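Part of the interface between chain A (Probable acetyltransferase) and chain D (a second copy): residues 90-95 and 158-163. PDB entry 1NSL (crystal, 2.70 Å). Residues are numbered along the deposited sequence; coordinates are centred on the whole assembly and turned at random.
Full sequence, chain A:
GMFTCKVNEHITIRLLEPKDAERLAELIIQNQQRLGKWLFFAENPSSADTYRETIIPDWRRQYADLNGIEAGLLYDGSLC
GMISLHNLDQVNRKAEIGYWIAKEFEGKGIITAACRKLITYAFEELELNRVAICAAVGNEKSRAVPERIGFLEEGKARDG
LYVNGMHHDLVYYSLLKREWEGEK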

ATOM      1  N   GLN A  90       4.338 -23.059   6.792  1.00 30.53           N
ATOM      2  CA  GLN A  90       3.170 -23.889   6.724  1.00 30.91           C
ATOM      3  C   GLN A  90       3.391 -25.003   5.777  1.00 31.16           C
ATOM      4  O   GLN A  90       2.898 -26.073   6.007  1.00 32.02           O
ATOM      5  CB  GLN A  90       1.958 -23.038   6.361  1.00 31.80           C
ATOM      6  CG  GLN A  90       1.416 -22.246   7.620  1.00 34.73           C
ATOM      7  CD  GLN A  90       0.967 -23.248   8.707  1.00 38.86           C
ATOM      8  OE1 GLN A  90       1.162 -24.485   8.539  1.00 41.45           O
ATOM      9  NE2 GLN A  90       0.356 -22.753   9.778  1.00 37.03           N
ATOM     10  N   VAL A  91       4.157 -24.789   4.714  1.00 31.01           N
ATOM     11  CA  VAL A  91       4.417 -25.900   3.836  1.00 30.71           C
ATOM     12  C   VAL A  91       5.180 -26.999   4.604  1.00 30.46           C
ATOM     13  O   VAL A  91       4.684 -28.082   4.713  1.00 31.42           O
ATOM     14  CB  VAL A  91       5.111 -25.503   2.505  1.00 31.27           C
ATOM     15  CG1 VAL A  91       5.592 -26.739   1.777  1.00 30.72           C
ATOM     16  CG2 VAL A  91       4.188 -24.736   1.639  1.00 29.84           C
ATOM     17  N   ASN A  92       6.338 -26.741   5.178  1.00 29.68           N
ATOM     18  CA  ASN A  92       7.004 -27.801   5.937  1.00 29.46           C
ATOM     19  C   ASN A  92       6.425 -27.996   7.373  1.00 30.03           C
ATOM     20  O   ASN A  92       6.915 -28.780   8.214  1.00 29.27           O
ATOM     21  CB  ASN A  92       8.523 -27.566   5.916  1.00 29.74           C
ATOM     22  CG  ASN A  92       9.070 -27.572   4.526  1.00 29.54           C
ATOM     23  OD1 ASN A  92       9.062 -28.627   3.877  1.00 36.92           O
ATOM     24  ND2 ASN A  92       9.476 -26.416   4.013  1.00 23.66           N
ATOM     25  N   ARG A  93       5.375 -27.260   7.679  1.00 30.32           N
ATOM     26  CA  ARG A  93       4.676 -27.527   8.928  1.00 30.46           C
ATOM     27  C   ARG A  93       5.572 -27.428  10.136  1.00 29.69           C
ATOM     28  O   ARG A  93       5.471 -28.201  11.065  1.00 29.21           O
ATOM     29  CB  ARG A  93       4.058 -28.915   8.857  1.00 30.61           C
ATOM     30  CG  ARG A  93       2.664 -28.902   8.284  1.00 32.04           C
ATOM     31  CD  ARG A  93       2.370 -30.005   7.381  1.00 32.64           C
ATOM     32  NE  ARG A  93       1.327 -30.933   7.842  1.00 35.59           N
ATOM     33  CZ  ARG A  93       0.399 -31.459   7.010  1.00 33.98           C
ATOM     34  NH1 ARG A  93       0.386 -31.125   5.723  1.00 30.92           N
ATOM     35  NH2 ARG A  93      -0.518 -32.307   7.446  1.00 35.03           N
ATOM     36  N   LYS A  94       6.399 -26.406  10.137  1.00 29.59           N
ATOM     37  CA  LYS A  94       7.364 -26.216  11.187  1.00 28.89           C
ATOM     38  C   LYS A  94       7.510 -24.731  11.449  1.00 28.79           C
ATOM     39  O   LYS A  94       7.166 -23.943  10.599  1.00 27.98           O
ATOM     40  CB  LYS A  94       8.673 -26.740  10.670  1.00 28.58           C
ATOM     41  CG  LYS A  94       9.292 -25.870   9.611  1.00 26.84           C
ATOM     42  CD  LYS A  94      10.531 -26.571   9.116  1.00 26.22           C
ATOM     43  CE  LYS A  94      11.290 -25.735   8.118  1.00 21.38           C
ATOM     44  NZ  LYS A  94      12.478 -26.494   7.617  1.00 20.09           N
ATOM     45  N   ALA A  95       8.049 -24.372  12.618  1.00 29.68           N
ATOM     46  CA  ALA A  95       8.316 -22.966  13.038  1.00 30.00           C
ATOM     47  C   ALA A  95       9.455 -23.017  13.979  1.00 30.89           C
ATOM     48  O   ALA A  95       9.962 -24.129  14.280  1.00 32.40           O
ATOM     49  CB  ALA A  95       7.159 -22.439  13.791  1.00 28.93           C
TER
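Chain D, residues 158-163: RDGLYV

Chain D lays the extended residues L161(D) to V163(D), after G160(D) at -70/-17°, against a turn of chain A, just before the strand beginning at K94(A). The turn is defined by torsions: N92(A) has phi/psi of -80/4° and R93(A) has 57/43°, a left-handed conformation, and R93(A) N makes a weak 3.2 Å hydrogen bond to Q90(A) O. Chain D turns a corner at R158(D) and D159(D), the latter left-handed at 62/33°. The nearest CA pair is N92(A) CA and Y162(D) CA, 4.7 Å apart.

Two hydrogen bonds join the stretches, each pairing a chain A side chain with the chain D backbone, one as acceptor and one as donor. Y162(D) N donates to N92(A) OD1 at 2.9 Å with an N-H...O angle of 136°, bent but acceptable; N92(A) ND2 is satisfied by a residue adjoining the stretches. K94(A) extends, with chi2 to chi4 all t, so that NZ reaches G160(D) O at 2.8 Å. The same carbonyl oxygen, G160(D) O, lies 3.3 Å from N92(A) CB.

R93(A) packs over one face of the Y162(D) ring. R93(A) CD stands 4.0 Å from the centroid of the Y162(D) ring, 21° off the normal, a CH-pi contact over the face. Y162(D) CE2 in turn lies over one guanidinium face, 3.0 Å from R93(A) NH1. D159(D) OD2 is hydrogen-bonded elsewhere in the structure.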

ATOM      1  N   ARG D 158      15.487 -32.325  11.657  1.00 28.48           N
ATOM      2  CA  ARG D 158      14.640 -33.478  11.734  1.00 28.23           C
ATOM      3  C   ARG D 158      13.281 -33.107  11.193  1.00 27.88           C
ATOM      4  O   ARG D 158      12.706 -32.141  11.657  1.00 27.80           O
ATOM      5  CB  ARG D 158      14.536 -33.905  13.199  1.00 28.19           C
ATOM      6  CG  ARG D 158      15.844 -34.477  13.808  1.00 28.55           C
ATOM      7  CD  ARG D 158      15.642 -35.244  15.117  1.00 29.59           C
ATOM      8  NE  ARG D 158      14.971 -34.388  16.095  1.00 30.40           N
ATOM      9  CZ  ARG D 158      13.889 -34.699  16.796  1.00 29.94           C
ATOM     10  NH1 ARG D 158      13.280 -35.900  16.690  1.00 27.00           N
ATOM     11  NH2 ARG D 158      13.426 -33.780  17.627  1.00 28.11           N
ATOM     12  N   ASP D 159      12.794 -33.839  10.191  1.00 27.36           N
ATOM     13  CA  ASP D 159      11.449 -33.610   9.627  1.00 27.32           C
ATOM     14  C   ASP D 159      11.337 -32.214   9.028  1.00 27.79           C
ATOM     15  O   ASP D 159      10.272 -31.591   9.097  1.00 27.05           O
ATOM     16  CB  ASP D 159      10.385 -33.684  10.725  1.00 27.08           C
ATOM     17  CG  ASP D 159       9.828 -35.086  10.975  1.00 27.07           C
ATOM     18  OD1 ASP D 159      10.475 -36.146  10.696  1.00 26.28           O
ATOM     19  OD2 ASP D 159       8.718 -35.193  11.519  1.00 22.91           O
ATOM     20  N   GLY D 160      12.446 -31.723   8.478  1.00 28.62           N
ATOM     21  CA  GLY D 160      12.577 -30.366   7.979  1.00 28.92           C
ATOM     22  C   GLY D 160      11.786 -30.060   6.733  1.00 30.27           C
ATOM     23  O   GLY D 160      11.560 -28.883   6.365  1.00 30.70           O
ATOM     24  N   LEU D 161      11.371 -31.131   6.076  1.00 30.58           N
ATOM     25  CA  LEU D 161      10.682 -31.047   4.813  1.00 30.79           C
ATOM     26  C   LEU D 161       9.409 -31.814   4.925  1.00 30.70           C
ATOM     27  O   LEU D 161       9.308 -32.791   5.656  1.00 31.33           O
ATOM     28  CB  LEU D 161      11.469 -31.796   3.771  1.00 31.23           C
ATOM     29  CG  LEU D 161      12.063 -31.164   2.520  1.00 33.96           C
ATOM     30  CD1 LEU D 161      12.158 -32.305   1.516  1.00 33.13           C
ATOM     31  CD2 LEU D 161      11.225 -30.035   1.927  1.00 33.19           C
ATOM     32  N   TYR D 162       8.438 -31.414   4.145  1.00 30.03           N
ATOM     33  CA  TYR D 162       7.206 -32.131   4.114  1.00 28.93           C
ATOM     34  C   TYR D 162       6.819 -32.130   2.664  1.00 28.29           C
ATOM     35  O   TYR D 162       6.080 -31.288   2.186  1.00 28.06           O
ATOM     36  CB  TYR D 162       6.169 -31.440   4.990  1.00 29.34           C
ATOM     37  CG  TYR D 162       4.970 -32.278   5.219  1.00 29.70           C
ATOM     38  CD1 TYR D 162       5.041 -33.381   6.050  1.00 32.28           C
ATOM     39  CD2 TYR D 162       3.772 -32.015   4.567  1.00 30.43           C
ATOM     40  CE1 TYR D 162       3.933 -34.219   6.245  1.00 29.88           C
ATOM     41  CE2 TYR D 162       2.660 -32.824   4.778  1.00 29.90           C
ATOM     42  CZ  TYR D 162       2.752 -33.912   5.624  1.00 29.82           C
ATOM     43  OH  TYR D 162       1.646 -34.692   5.825  1.00 32.07           O
ATOM     44  N   VAL D 163       7.374 -33.082   1.951  1.00 28.48           N
ATOM     45  CA  VAL D 163       7.091 -33.243   0.532  1.00 28.25           C
ATOM     46  C   VAL D 163       6.243 -34.493   0.365  1.00 27.66           C
ATOM     47  O   VAL D 163       6.465 -35.472   1.059  1.00 27.06           O
ATOM     48  CB  VAL D 163       8.377 -33.370  -0.271  1.00 27.78           C
ATOM     49  CG1 VAL D 163       8.075 -33.540  -1.679  1.00 28.20           C
ATOM     50  CG2 VAL D 163       9.147 -32.143  -0.124  1.00 27.51           C
TER